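Local structure of hypothetical protein (Aquifex aeolicus, 2HEK) at residues Tyr326-Ser330 with Glu331-Lys335; Arg204-Glu207 with Asn208-Ser212; Lys148-Ser151 with Glu152-Thr155; Val226-Leu229 with Ser230-Leu233. The protein is of unknown function but carries a zinc-binding HD domain, binds GDP at sites away from the metal, and may act as a dGTPase. All blocks are in the same frame, centred on the assembly; numbering follows the deposited sequence.

Contact 1 of 4, residues Tyr326-Ser330 with Glu331-Lys335; sequences YVLSS and EGLKK
Tyr326 and Leu333 meet diagonally across a two-residue beta hairpin, with Lys335 reaching the far end of the same ring. Tyr326 buries the most surface in the hairpin, and although the CB bonds of Tyr326 and Lys335 diverge, the ends of the two side chains come back together. Tyr326 CG stands anti to the carbonyl carbon (chi1 -65°), which carries the ring over the partner strand: CB lies 3.9 Å from Leu333 CG, the two side chains crossing at about a right angle, while Lys334 O sits at the ring edge, 3.3 Å from Tyr326 CD2. Lys335 bends at chi2 and brings CD to 3.6 Å from Tyr326 CE2, and its NZ gives the phenol OH a weak hydrogen bond. With the ring cut back to an alanine here, Leu333 and the aliphatic part of Lys335 would probably lose the surface they rest on, and the ammonium its weak hydroxyl partner. Leu333 CD1 also lies 4.0 Å from Leu328 CB, on the same face of the hairpin. Beneath the side chains, Val327 and Lys334 form a hydrogen-bonded antiparallel pair, Val327 N to Lys334 O being 2.8 Å. A type I turn from Ser329 to Gly332 closes the hairpin. Strand 326-329 runs parallel to strand 195-199 in a mixed sheet; Val197 and Tyr192 pack against Leu333, and Leu339 of helix 336-339 packs on Val327, Ser329 and Lys334.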
loop_
_atom_site.group_PDB
_atom_site.type_symbol
_atom_site.label_atom_id
_atom_site.label_comp_id
_atom_site.label_asym_id
_atom_site.label_seq_id
_atom_site.Cartn_x
_atom_site.Cartn_y
_atom_site.Cartn_z
ATOM N N TYR A 326 -20.177 -12.792 18.878
ATOM C CA TYR A 326 -21.397 -13.136 18.156
ATOM C C TYR A 326 -21.440 -12.661 16.719
ATOM O O TYR A 326 -20.953 -11.582 16.377
ATOM C CB TYR A 326 -22.612 -12.597 18.902
ATOM C CG TYR A 326 -22.813 -13.246 20.241
ATOM C CD1 TYR A 326 -22.413 -12.607 21.405
ATOM C CD2 TYR A 326 -23.390 -14.504 20.341
ATOM C CE1 TYR A 326 -22.588 -13.198 22.637
ATOM C CE2 TYR A 326 -23.581 -15.106 21.568
ATOM C CZ TYR A 326 -23.176 -14.451 22.707
ATOM O OH TYR A 326 -23.361 -15.049 23.933
ATOM N N VAL A 327 -22.023 -13.505 15.891
ATOM C CA VAL A 327 -22.198 -13.250 14.493
ATOM C C VAL A 327 -23.694 -13.362 14.229
ATOM O O VAL A 327 -24.315 -14.344 14.626
ATOM C CB VAL A 327 -21.422 -14.277 13.638
ATOM C CG1 VAL A 327 -21.803 -14.132 12.176
ATOM C CG2 VAL A 327 -19.874 -14.081 13.824
ATOM N N LEU A 328 -24.264 -12.355 13.575
ATOM C CA LEU A 328 -25.681 -12.377 13.222
ATOM C C LEU A 328 -25.870 -13.075 11.897
ATOM O O LEU A 328 -25.449 -12.577 10.854
ATOM C CB LEU A 328 -26.268 -10.962 13.178
ATOM C CG LEU A 328 -27.766 -10.818 12.875
ATOM C CD1 LEU A 328 -28.639 -11.333 14.022
ATOM C CD2 LEU A 328 -28.077 -9.390 12.594
ATOM N N SER A 329 -26.500 -14.245 11.960
ATOM C CA SER A 329 -26.794 -15.065 10.792
ATOM C C SER A 329 -28.219 -14.827 10.298
ATOM O O SER A 329 -28.988 -14.097 10.928
ATOM C CB SER A 329 -26.636 -16.538 11.153
ATOM O OG SER A 329 -26.995 -17.357 10.049
ATOM N N SER A 330 -28.573 -15.442 9.172
ATOM C CA SER A 330 -29.967 -15.432 8.719
ATOM C C SER A 330 -30.874 -16.211 9.696
ATOM O O SER A 330 -32.060 -15.904 9.831
ATOM C CB SER A 330 -30.097 -15.947 7.278
ATOM O OG SER A 330 -29.337 -17.128 7.072
ATOM N N GLU A 331 -30.282 -17.183 10.394
ATOM C CA GLU A 331 -30.955 -17.978 11.425
ATOM C C GLU A 331 -30.878 -17.332 12.816
ATOM O O GLU A 331 -31.125 -17.997 13.827
ATOM C CB GLU A 331 -30.325 -19.374 11.508
ATOM C CG GLU A 331 -29.988 -20.033 10.173
ATOM C CD GLU A 331 -28.907 -21.098 10.316
ATOM O OE1 GLU A 331 -27.738 -20.729 10.599
ATOM O OE2 GLU A 331 -29.224 -22.299 10.145
ATOM N N GLY A 332 -30.525 -16.049 12.875
ATOM C CA GLY A 332 -30.317 -15.363 14.157
ATOM C C GLY A 332 -28.883 -15.436 14.678
ATOM O O GLY A 332 -27.966 -15.862 13.970
ATOM N N LEU A 333 -28.714 -15.038 15.934
ATOM C CA LEU A 333 -27.410 -14.829 16.545
ATOM C C LEU A 333 -26.691 -16.106 16.928
ATOM O O LEU A 333 -27.231 -16.940 17.649
ATOM C CB LEU A 333 -27.567 -13.964 17.786
ATOM C CG LEU A 333 -26.382 -13.094 18.181
ATOM C CD1 LEU A 333 -26.051 -12.113 17.049
ATOM C CD2 LEU A 333 -26.693 -12.353 19.460
ATOM N N LYS A 334 -25.454 -16.246 16.457
ATOM C CA LYS A 334 -24.617 -17.393 16.801
ATOM C C LYS A 334 -23.301 -16.927 17.437
ATOM O O LYS A 334 -22.928 -15.759 17.317
ATOM C CB LYS A 334 -24.294 -18.211 15.546
ATOM C CG LYS A 334 -25.490 -18.610 14.670
ATOM C CD LYS A 334 -26.210 -19.862 15.185
ATOM C CE LYS A 334 -27.066 -20.506 14.087
ATOM N NZ LYS A 334 -28.314 -21.089 14.641
ATOM N N LYS A 335 -22.614 -17.843 18.113
ATOM C CA LYS A 335 -21.202 -17.672 18.454
ATOM C C LYS A 335 -20.368 -17.801 17.180
ATOM O O LYS A 335 -20.703 -18.612 16.309
ATOM C CB LYS A 335 -20.763 -18.758 19.426
ATOM C CG LYS A 335 -21.331 -18.656 20.818
ATOM C CD LYS A 335 -20.834 -17.427 21.537
ATOM C CE LYS A 335 -20.803 -17.654 23.031
ATOM N NZ LYS A 335 -20.695 -16.352 23.724
#

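Contact 2 of 4, residues Arg204-Glu207 with Asn208-Ser212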
loop_
_atom_site.group_PDB
_atom_site.type_symbol
_atom_site.label_atom_id
_atom_site.label_comp_id
_atom_site.label_asym_id
_atom_site.label_seq_id
_atom_site.Cartn_x
_atom_site.Cartn_y
_atom_site.Cartn_z
ATOM N N ARG A 204 -15.315 -13.162 7.209
ATOM C CA ARG A 204 -13.932 -13.105 6.728
ATOM C C ARG A 204 -13.150 -11.957 7.362
ATOM O O ARG A 204 -12.011 -12.142 7.786
ATOM C CB ARG A 204 -13.899 -12.940 5.211
ATOM C CG ARG A 204 -14.681 -14.001 4.427
ATOM C CD ARG A 204 -13.951 -15.312 4.353
ATOM N NE ARG A 204 -14.252 -16.227 5.443
ATOM C CZ ARG A 204 -15.302 -17.044 5.448
ATOM N NH1 ARG A 204 -16.157 -17.029 4.427
ATOM N NH2 ARG A 204 -15.508 -17.868 6.474
ATOM N N ALA A 205 -13.749 -10.766 7.412
ATOM C CA ALA A 205 -13.108 -9.629 8.087
ATOM C C ALA A 205 -12.825 -9.947 9.550
ATOM O O ALA A 205 -11.811 -9.504 10.091
ATOM C CB ALA A 205 -13.954 -8.354 7.967
ATOM N N LEU A 206 -13.716 -10.682 10.216
ATOM C CA LEU A 206 -13.460 -11.072 11.629
ATOM C C LEU A 206 -12.294 -12.065 11.745
ATOM O O LEU A 206 -11.429 -11.921 12.600
ATOM C CB LEU A 206 -14.726 -11.684 12.271
ATOM C CG LEU A 206 -14.590 -12.261 13.691
ATOM C CD1 LEU A 206 -14.182 -11.199 14.729
ATOM C CD2 LEU A 206 -15.876 -13.025 14.120
ATOM N N GLU A 207 -12.297 -13.095 10.887
ATOM C CA GLU A 207 -11.167 -14.013 10.768
ATOM C C GLU A 207 -9.867 -13.223 10.562
ATOM O O GLU A 207 -8.873 -13.496 11.224
ATOM C CB GLU A 207 -11.410 -14.987 9.576
ATOM C CG GLU A 207 -12.491 -16.045 9.927
ATOM C CD GLU A 207 -12.835 -17.008 8.796
ATOM O OE1 GLU A 207 -12.465 -16.735 7.635
ATOM O OE2 GLU A 207 -13.496 -18.032 9.098
ATOM N N ASN A 208 -9.854 -12.274 9.628
ATOM C CA ASN A 208 -8.638 -11.520 9.363
ATOM C C ASN A 208 -8.189 -10.744 10.618
ATOM O O ASN A 208 -7.005 -10.684 10.949
ATOM C CB ASN A 208 -8.851 -10.522 8.211
ATOM C CG ASN A 208 -7.649 -9.634 8.016
ATOM O OD1 ASN A 208 -6.585 -10.117 7.722
ATOM N ND2 ASN A 208 -7.796 -8.341 8.261
ATOM N N PHE A 209 -9.144 -10.131 11.296
ATOM C CA PHE A 209 -8.848 -9.372 12.522
ATOM C C PHE A 209 -8.186 -10.250 13.586
ATOM O O PHE A 209 -7.154 -9.879 14.150
ATOM C CB PHE A 209 -10.151 -8.724 13.036
ATOM C CG PHE A 209 -9.990 -8.045 14.352
ATOM C CD1 PHE A 209 -9.358 -6.810 14.430
ATOM C CD2 PHE A 209 -10.398 -8.678 15.527
ATOM C CE1 PHE A 209 -9.165 -6.169 15.687
ATOM C CE2 PHE A 209 -10.218 -8.049 16.797
ATOM C CZ PHE A 209 -9.597 -6.781 16.860
ATOM N N LEU A 210 -8.742 -11.432 13.846
ATOM C CA LEU A 210 -8.169 -12.348 14.846
ATOM C C LEU A 210 -6.779 -12.870 14.462
ATOM O O LEU A 210 -5.930 -13.023 15.337
ATOM C CB LEU A 210 -9.119 -13.543 15.127
ATOM C CG LEU A 210 -10.506 -13.093 15.634
ATOM C CD1 LEU A 210 -11.480 -14.262 15.494
ATOM C CD2 LEU A 210 -10.407 -12.591 17.123
ATOM N N ILE A 211 -6.559 -13.140 13.168
ATOM C CA ILE A 211 -5.232 -13.561 12.677
ATOM C C ILE A 211 -4.233 -12.415 12.793
ATOM O O ILE A 211 -3.057 -12.604 13.220
ATOM C CB ILE A 211 -5.251 -13.988 11.193
ATOM C CG1 ILE A 211 -6.151 -15.206 10.967
ATOM C CG2 ILE A 211 -3.828 -14.300 10.741
ATOM C CD1 ILE A 211 -5.840 -16.401 11.819
ATOM N N SER A 212 -4.673 -11.215 12.433
ATOM C CA SER A 212 -3.785 -10.048 12.574
ATOM C C SER A 212 -3.381 -9.867 14.040
ATOM O O SER A 212 -2.209 -9.584 14.361
ATOM C CB SER A 212 -4.419 -8.815 11.940
ATOM O OG SER A 212 -5.274 -8.130 12.870
HETATM O O HOH W 1 -10.432 -7.310 9.286
#
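Leu206 and Leu210, one helical turn apart, form the tightly packed apolar side of this contact: Leu206 CG lies 4.1 Å from Leu210 CD1, Leu210 CG rests 3.4 Å from Leu206 O, and Ile343 packs on both leucines. Four successive i to i+4 backbone bonds, from Asn208 N to Arg204 O through Ile211 N to Glu207 O, hold the turn beneath them, as expected of a regular alpha helix. Phe209 packs against Phe158 and Leu185, and Ile211 CG1 lies 3.2 Å from Glu207 O. Elsewhere a water, rather than direct side-chain packing, makes the bridge: it donates to Ala205 O at 2.7 Å and accepts from Asn208 ND2 at 3.0 Å. Asn208 ND2 also binds Phe179 O, and its OD1 bonds to a glycerol, probably from the crystallisation liquor. The Asn208 side chain reaches the water because CG is anti to the backbone N (chi1 174°). Within the first turn, Arg204 NE makes a salt bridge to Glu207 OE1 at 2.9 Å; OE1 lies near the guanidinium plane, whereas NE meets OE1 from above the carboxylate plane. Glu207 OE2 is hydrogen-bonded to Ser340 OG. Helix 183-187 touches Ala205 and Phe209, helix 341-345 supplies Ile343, and Tyr177 of the second subunit packs on Ala205 and Asn208.

Contact 3 of 4, residues Lys148-Ser151 with Glu152-Thr155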
loop_
_atom_site.group_PDB
_atom_site.type_symbol
_atom_site.label_atom_id
_atom_site.label_comp_id
_atom_site.label_asym_id
_atom_site.label_seq_id
_atom_site.Cartn_x
_atom_site.Cartn_y
_atom_site.Cartn_z
ATOM N N LYS A 148 -23.166 -0.519 28.847
ATOM C CA LYS A 148 -22.456 -1.716 28.391
ATOM C C LYS A 148 -22.231 -1.677 26.877
ATOM O O LYS A 148 -21.128 -1.966 26.426
ATOM C CB LYS A 148 -23.158 -3.017 28.821
ATOM C CG LYS A 148 -22.425 -4.311 28.381
ATOM C CD LYS A 148 -23.245 -5.538 28.749
ATOM C CE LYS A 148 -22.522 -6.848 28.456
ATOM N NZ LYS A 148 -23.386 -8.045 28.894
ATOM N N LEU A 149 -23.250 -1.307 26.101
ATOM C CA LEU A 149 -23.068 -1.179 24.649
ATOM C C LEU A 149 -21.952 -0.175 24.324
ATOM O O LEU A 149 -21.092 -0.433 23.475
ATOM C CB LEU A 149 -24.378 -0.751 23.945
ATOM C CG LEU A 149 -24.312 -0.392 22.456
ATOM C CD1 LEU A 149 -23.889 -1.614 21.603
ATOM C CD2 LEU A 149 -25.638 0.157 21.946
ATOM N N LEU A 150 -21.991 0.983 24.984
ATOM C CA LEU A 150 -21.051 2.043 24.686
ATOM C C LEU A 150 -19.664 1.612 25.077
ATOM O O LEU A 150 -18.711 1.870 24.333
ATOM C CB LEU A 150 -21.451 3.381 25.383
ATOM C CG LEU A 150 -22.770 4.027 24.918
ATOM C CD1 LEU A 150 -22.987 5.385 25.593
ATOM C CD2 LEU A 150 -22.762 4.210 23.384
ATOM N N SER A 151 -19.554 0.931 26.225
ATOM C CA SER A 151 -18.266 0.458 26.705
ATOM C C SER A 151 -17.668 -0.604 25.765
ATOM O O SER A 151 -16.453 -0.609 25.541
ATOM C CB SER A 151 -18.401 -0.121 28.101
ATOM O OG SER A 151 -17.117 -0.356 28.621
ATOM N N GLU A 152 -18.528 -1.468 25.207
ATOM C CA GLU A 152 -18.125 -2.491 24.210
ATOM C C GLU A 152 -17.508 -1.847 22.963
ATOM O O GLU A 152 -16.577 -2.404 22.367
ATOM C CB GLU A 152 -19.325 -3.331 23.757
ATOM C CG GLU A 152 -19.727 -4.409 24.734
ATOM C CD GLU A 152 -20.939 -5.254 24.282
ATOM O OE1 GLU A 152 -21.505 -5.067 23.175
ATOM O OE2 GLU A 152 -21.349 -6.108 25.091
ATOM N N ILE A 153 -18.038 -0.688 22.573
ATOM C CA ILE A 153 -17.534 0.014 21.397
ATOM C C ILE A 153 -16.038 0.348 21.551
ATOM O O ILE A 153 -15.283 0.279 20.586
ATOM C CB ILE A 153 -18.391 1.253 21.051
ATOM C CG1 ILE A 153 -19.781 0.805 20.550
ATOM C CG2 ILE A 153 -17.645 2.205 20.031
ATOM C CD1 ILE A 153 -20.784 1.970 20.304
ATOM N N ILE A 154 -15.620 0.650 22.766
ATOM C CA ILE A 154 -14.239 1.000 23.059
ATOM C C ILE A 154 -13.361 -0.173 23.505
ATOM O O ILE A 154 -12.247 -0.322 22.984
ATOM C CB ILE A 154 -14.130 2.119 24.108
ATOM C CG1 ILE A 154 -14.786 3.403 23.597
ATOM C CG2 ILE A 154 -12.627 2.431 24.429
ATOM C CD1 ILE A 154 -15.103 4.310 24.784
ATOM N N THR A 155 -13.869 -1.019 24.419
ATOM C CA THR A 155 -13.043 -1.962 25.178
ATOM C C THR A 155 -13.326 -3.420 24.790
ATOM O O THR A 155 -12.668 -4.339 25.298
ATOM C CB THR A 155 -13.298 -1.825 26.720
ATOM O OG1 THR A 155 -14.673 -2.107 26.971
ATOM C CG2 THR A 155 -12.995 -0.356 27.248
#
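The carboxylate of Glu152 is the flat group of this contact, and Lys148 runs past it: the lysine chain is fully extended and crosses the glutamate obliquely, with CE 3.6 Å from Glu152 OE2. Lys148 NZ stays 4.7 Å from Glu152 OE2, not in contact, where the opposite charges may still attract weakly. The other oxygen, OE1, accepts from Val196 N of strand 195-199. Behind the carboxylate, Glu152 CG lies 3.3 Å from Lys148 O. All this belongs to the last turns of helix 145-155 in the HD domain, whose end lies close to the zinc ligand Asp161; the backbones of Ile154 and Asp161 are hydrogen-bonded. At that end Ser151 O is gripped twice by Thr155, from N at 2.8 Å and from OG1 at 2.7 Å. The hydroxyl arrives well above the carbonyl plane, which it can do because chi1 of 60° sets OG1 between the backbone N and the carbonyl carbon. Exchanged for a valine, the residue loses its hydroxyl, and Ser151 O, then held by Thr155's backbone N-H and a weak bond from Ile154 N, would probably be less firmly fixed. Ser151 OG bonds to Ile137 O. On the apolar side Leu150 CD2 stands 4.3 Å from Ile153 CD1, and Val71 touches both residues.

Contact 4 of 4, residues Val226-Leu229 with Ser230-Leu233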
loop_
_atom_site.group_PDB
_atom_site.type_symbol
_atom_site.label_atom_id
_atom_site.label_comp_id
_atom_site.label_asym_id
_atom_site.label_seq_id
_atom_site.Cartn_x
_atom_site.Cartn_y
_atom_site.Cartn_z
ATOM N N VAL A 226 11.790 -8.406 23.908
ATOM C CA VAL A 226 10.812 -7.460 24.436
ATOM C C VAL A 226 10.394 -7.878 25.874
ATOM O O VAL A 226 10.341 -7.042 26.779
ATOM C CB VAL A 226 9.564 -7.334 23.512
ATOM C CG1 VAL A 226 8.453 -6.551 24.218
ATOM C CG2 VAL A 226 9.965 -6.641 22.170
ATOM N N ARG A 227 10.142 -9.177 26.073
ATOM C CA ARG A 227 9.692 -9.664 27.380
ATOM C C ARG A 227 10.778 -9.519 28.468
ATOM O O ARG A 227 10.479 -9.013 29.562
ATOM C CB ARG A 227 9.164 -11.097 27.294
ATOM C CG ARG A 227 7.786 -11.247 26.525
ATOM C CD ARG A 227 6.583 -10.601 27.251
ATOM N NE ARG A 227 6.509 -11.011 28.651
ATOM C CZ ARG A 227 6.506 -10.180 29.704
ATOM N NH1 ARG A 227 6.517 -8.855 29.549
ATOM N NH2 ARG A 227 6.471 -10.679 30.942
ATOM N N ILE A 228 12.020 -9.880 28.164
ATOM C CA ILE A 228 13.114 -9.759 29.193
ATOM C C ILE A 228 13.432 -8.296 29.563
ATOM O O ILE A 228 13.663 -7.959 30.742
ATOM C CB ILE A 228 14.406 -10.611 28.858
ATOM C CG1 ILE A 228 15.407 -10.633 30.039
ATOM C CG2 ILE A 228 15.116 -10.156 27.566
ATOM C CD1 ILE A 228 14.848 -11.329 31.317
ATOM N N LEU A 229 13.417 -7.412 28.568
ATOM C CA LEU A 229 13.544 -5.989 28.858
ATOM C C LEU A 229 12.467 -5.495 29.828
ATOM O O LEU A 229 12.753 -4.744 30.753
ATOM C CB LEU A 229 13.518 -5.168 27.549
ATOM C CG LEU A 229 14.739 -5.410 26.632
ATOM C CD1 LEU A 229 14.544 -4.777 25.220
ATOM C CD2 LEU A 229 16.022 -4.877 27.296
ATOM N N SER A 230 11.226 -5.915 29.621
ATOM C CA SER A 230 10.115 -5.532 30.494
ATOM C C SER A 230 10.283 -6.117 31.902
ATOM O O SER A 230 9.982 -5.446 32.892
ATOM C CB SER A 230 8.783 -5.983 29.886
ATOM O OG SER A 230 7.703 -5.579 30.715
ATOM N N ILE A 231 10.767 -7.358 31.976
ATOM C CA ILE A 231 11.117 -7.995 33.261
ATOM C C ILE A 231 12.148 -7.140 34.023
ATOM O O ILE A 231 11.896 -6.777 35.160
ATOM C CB ILE A 231 11.557 -9.456 33.068
ATOM C CG1 ILE A 231 10.355 -10.322 32.641
ATOM C CG2 ILE A 231 12.183 -10.056 34.331
ATOM C CD1 ILE A 231 10.780 -11.670 32.136
ATOM N N HIS A 232 13.246 -6.750 33.372
ATOM C CA HIS A 232 14.225 -5.824 33.977
ATOM C C HIS A 232 13.640 -4.469 34.360
ATOM O O HIS A 232 13.890 -3.971 35.453
ATOM C CB HIS A 232 15.470 -5.628 33.094
ATOM C CG HIS A 232 16.249 -6.883 32.854
ATOM N ND1 HIS A 232 16.592 -7.749 33.872
ATOM C CD2 HIS A 232 16.785 -7.403 31.722
ATOM C CE1 HIS A 232 17.275 -8.762 33.371
ATOM N NE2 HIS A 232 17.415 -8.571 32.071
ATOM N N LEU A 233 12.850 -3.873 33.467
ATOM C CA LEU A 233 12.250 -2.581 33.726
ATOM C C LEU A 233 11.323 -2.616 34.943
ATOM O O LEU A 233 11.356 -1.730 35.799
ATOM C CB LEU A 233 11.492 -2.067 32.501
ATOM C CG LEU A 233 10.960 -0.716 32.970
ATOM C CD1 LEU A 233 11.783 0.478 32.532
ATOM C CD2 LEU A 233 9.542 -0.552 32.602
HETATM O O HOH W 2 6.766 -7.708 32.780
#
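Four consecutive i to i+4 bonds run through the backbone, beginning with Ser230 N to Val226 O (3.2 Å) and ending with Leu233 N to Leu229 O, with His232 N to Ile228 O the straightest at 173°. This is a plain stretch of alpha helix, helix 224-240, in the HD-associated part of the chain, and it illustrates how side chains four residues apart share one face. Ile228 and His232 carry that face. The CG1 branch of Ile228 is anti to the backbone N (chi1 -171°), which places CG1 3.5 Å from His232 NE2, while CD1 makes an off-centre CH-pi contact with the ring, 4.3 Å from its centroid. The polar partner of His232 NE2 is Phe283 N, a hydrogen bond that helps fix the ring's rotation, and the Phe283 ring meets the imidazole edge-to-face. Ile228 CD1 touches Ile231 CD1 as well, and both isoleucines pack on Arg312 of strand 311-318. The neighbouring His282 touches Ile228 and, like Arg280, belongs to the second GDP site; the side chain of Leu229 is about 7 Å from the bound GDP. On another side Arg227, bent at chi2 and chi3, is anchored by a salt bridge from NE to Asp314, and its NH1 comes within 3.7 Å of Ser230 CB. A water in the guanidinium plane joins these two residues, 3.1 Å from Ser230 OG and weakly bound by Arg227 NH1 at 3.4 Å.

Overall arrangement
From the N terminus, contact 3 comes first, at the end of helix 145-155 in the HD domain, followed by contact 2 on helix 203-221, contact 4 on helix 224-240 and contact 1 on the hairpin of strands 326-329 and 332-335. All are local: contact 1 closes a tight turn, the other three join residues one helical turn apart within a single helix, and none nests within or crosses another. Contacts 1 and 2 touch, Val327 CG2 lying 4.1 Å from Leu206 CD2, which ties the hairpin to helix 203-221. Strand 195-199 links contact 3 to the hairpin sheet. Contact 4 stands apart, its centre about 42 Å from that of contact 1.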